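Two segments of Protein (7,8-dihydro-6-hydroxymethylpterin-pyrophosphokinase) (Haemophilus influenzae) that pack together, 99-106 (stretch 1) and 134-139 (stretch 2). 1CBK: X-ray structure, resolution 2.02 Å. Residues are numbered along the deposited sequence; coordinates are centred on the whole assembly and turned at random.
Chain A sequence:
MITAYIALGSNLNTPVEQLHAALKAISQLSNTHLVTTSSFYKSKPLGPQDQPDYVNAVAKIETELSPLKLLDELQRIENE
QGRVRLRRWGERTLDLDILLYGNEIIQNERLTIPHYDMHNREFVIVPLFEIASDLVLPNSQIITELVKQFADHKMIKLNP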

# COMPACT_ATOMS: atom_id res chain seq x y z
N LEU A 99 -6.54 11.08 4.60
CA LEU A 99 -6.66 10.44 3.30
C LEU A 99 -6.70 11.48 2.20
O LEU A 99 -6.01 11.36 1.19
CB LEU A 99 -7.95 9.64 3.21
CG LEU A 99 -8.22 8.42 4.09
CD1 LEU A 99 -9.65 7.92 3.82
CD2 LEU A 99 -7.19 7.32 3.77
N LEU A 100 -7.50 12.51 2.41
CA LEU A 100 -7.71 13.57 1.43
C LEU A 100 -7.85 14.92 2.11
O LEU A 100 -8.42 15.02 3.21
CB LEU A 100 -9.01 13.30 0.65
CG LEU A 100 -9.05 11.96 -0.11
CD1 LEU A 100 -10.48 11.64 -0.51
CD2 LEU A 100 -8.09 11.98 -1.32
N TYR A 101 -7.32 15.95 1.46
CA TYR A 101 -7.37 17.31 1.96
C TYR A 101 -7.83 18.12 0.75
O TYR A 101 -7.01 18.57 -0.06
CB TYR A 101 -5.99 17.78 2.42
CG TYR A 101 -6.00 19.17 3.06
CD1 TYR A 101 -6.23 19.32 4.42
CD2 TYR A 101 -5.81 20.31 2.28
CE1 TYR A 101 -6.28 20.60 5.01
CE2 TYR A 101 -5.86 21.58 2.85
CZ TYR A 101 -6.09 21.72 4.21
OH TYR A 101 -6.18 22.97 4.76
N GLY A 102 -9.14 18.26 0.63
CA GLY A 102 -9.72 18.96 -0.50
C GLY A 102 -9.32 18.12 -1.70
O GLY A 102 -9.31 16.88 -1.65
N ASN A 103 -8.88 18.80 -2.74
CA ASN A 103 -8.44 18.16 -3.95
C ASN A 103 -6.96 18.35 -4.06
O ASN A 103 -6.40 18.20 -5.13
CB ASN A 103 -9.07 18.84 -5.14
CG ASN A 103 -10.11 18.00 -5.78
OD1 ASN A 103 -9.81 16.90 -6.29
ND2 ASN A 103 -11.36 18.48 -5.75
N GLU A 104 -6.32 18.69 -2.95
CA GLU A 104 -4.89 18.93 -2.99
C GLU A 104 -4.03 17.70 -2.99
O GLU A 104 -4.41 16.64 -2.49
CB GLU A 104 -4.49 19.86 -1.85
CG GLU A 104 -5.25 21.18 -1.93
CD GLU A 104 -4.91 22.15 -0.82
OE1 GLU A 104 -3.76 22.13 -0.30
OE2 GLU A 104 -5.82 22.94 -0.47
N ILE A 105 -2.86 17.86 -3.58
CA ILE A 105 -1.87 16.81 -3.66
C ILE A 105 -0.69 17.38 -2.88
O ILE A 105 -0.11 18.39 -3.28
CB ILE A 105 -1.49 16.49 -5.13
CG1 ILE A 105 -2.72 15.91 -5.83
CG2 ILE A 105 -0.36 15.47 -5.19
CD1 ILE A 105 -2.45 15.41 -7.21
N ILE A 106 -0.38 16.77 -1.74
CA ILE A 106 0.69 17.22 -0.87
C ILE A 106 1.61 16.04 -0.63
O ILE A 106 1.21 15.03 -0.08
CB ILE A 106 0.12 17.72 0.48
CG1 ILE A 106 -0.94 18.79 0.21
CG2 ILE A 106 1.21 18.31 1.36
CD1 ILE A 106 -1.66 19.22 1.41
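Stretch 2 (134-139) DLVLPN

Stretch 2 lies on stretch 1 as an irregular, largely extended segment, with no helix or strand of its own. Stretch 1 enters as the end of a strand, 99-101, and reverses in a type II' turn from Tyr101 to Glu104, closed by the hydrogen bond from Glu104 N to Tyr101 O (3.0 Å). Gly102, at phi/psi 63/-136, occupies a position whose positive phi favours glycine. In stretch 2, Leu135, Val136 and Leu137 have psi values of 139°, 124° and 165°, so the chain runs extended until Pro138 (-59/-27) and Asn139 (-89/14) bend it. The backbones come nearest at Asn103 and Pro138, whose CA atoms are 5.2 Å apart. No direct hydrogen bond joins the two segments; the contact, burying 302 Å² in all, is mainly apolar.

Pro138 is its centre. Its CA-to-CB bond points toward stretch 1, and its ring, puckered C-gamma exo, fits between Leu100 and Ile105, residues that flank the turn. Ile105 CG1 lies 3.8 Å from Pro138 CB. Both of these stretch 1 side chains start toward stretch 2 and adopt the m,t rotamer. The CG1 methylene of Ile105 makes the closest approach, with Ile105 CD1 also 4.2 Å from Pro138 CB. Between them the turn brings its backbone close as well, with Glu104 O 4.1 Å from Pro138 CG, although the CA-to-CB bond of Glu104 points away.

Leu100 also reaches the leucines of stretch 2. Leu100 CD2 lies against the proline, 3.7 Å from Pro138 CD, and is also 4.4 Å from Leu137 CD2; Leu100 CD1 lies 3.8 Å from Leu135 CD2 and 4.0 Å from Leu137 CD2. These partners arrive from less direct starting points. Leu135 leaves its backbone sideways, and its t,p conformation carries CD2 to the contact; Leu137 starts away from stretch 1, yet with chi1 at -59° and chi2 at -160° its CD2 comes back within reach. A small cluster of methyl groups thus extends the proline contact along stretch 2.

Asn103 supplies the polar part. Its side chain leaves sideways with chi1 at -108°, between the usual wells, and chi2 at -63°, an arrangement that places OD1 3.8 Å from Pro138 CA. OD1 is 4.4 Å from Val136 O, and the link between these two acceptors is made by a water molecule, which donates to Asn103 OD1 at 2.9 Å and to Val136 O at 2.5 Å. The water thereby joins the turn to the extended backbone.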

# COMPACT_ATOMS: atom_id res chain seq x y z
N ASP A 134 -20.14 9.61 -4.70
CA ASP A 134 -19.78 10.00 -6.07
C ASP A 134 -18.49 10.78 -6.07
O ASP A 134 -18.26 11.60 -6.96
CB ASP A 134 -20.91 10.80 -6.76
CG ASP A 134 -21.24 12.12 -6.06
OD1 ASP A 134 -20.60 12.45 -5.05
OD2 ASP A 134 -22.15 12.83 -6.52
N LEU A 135 -17.66 10.53 -5.08
CA LEU A 135 -16.39 11.21 -4.93
C LEU A 135 -15.45 10.95 -6.09
O LEU A 135 -15.35 9.83 -6.58
CB LEU A 135 -15.73 10.75 -3.63
CG LEU A 135 -14.38 11.35 -3.23
CD1 LEU A 135 -14.52 12.84 -2.96
CD2 LEU A 135 -13.83 10.62 -2.01
N VAL A 136 -14.75 12.00 -6.53
CA VAL A 136 -13.73 11.89 -7.56
C VAL A 136 -12.44 12.30 -6.83
O VAL A 136 -12.40 13.37 -6.20
CB VAL A 136 -13.98 12.81 -8.78
CG1 VAL A 136 -12.75 12.77 -9.73
CG2 VAL A 136 -15.27 12.37 -9.52
N LEU A 137 -11.44 11.42 -6.85
CA LEU A 137 -10.15 11.64 -6.19
C LEU A 137 -9.25 12.63 -6.94
O LEU A 137 -9.51 12.93 -8.12
CB LEU A 137 -9.40 10.30 -6.04
CG LEU A 137 -10.13 9.21 -5.23
CD1 LEU A 137 -9.12 8.21 -4.78
CD2 LEU A 137 -10.78 9.80 -4.01
N PRO A 138 -8.17 13.15 -6.27
CA PRO A 138 -7.24 14.11 -6.90
C PRO A 138 -6.55 13.59 -8.17
O PRO A 138 -6.17 14.38 -9.04
CB PRO A 138 -6.23 14.40 -5.79
CG PRO A 138 -7.08 14.26 -4.54
CD PRO A 138 -7.87 13.01 -4.84
N ASN A 139 -6.37 12.27 -8.29
CA ASN A 139 -5.72 11.71 -9.46
C ASN A 139 -6.75 11.40 -10.57
O ASN A 139 -6.45 10.64 -11.49
CB ASN A 139 -4.95 10.43 -9.11
CG ASN A 139 -5.87 9.25 -8.77
OD1 ASN A 139 -7.07 9.43 -8.58
ND2 ASN A 139 -5.29 8.06 -8.68
O HOH W 1 -10.98 14.83 -4.71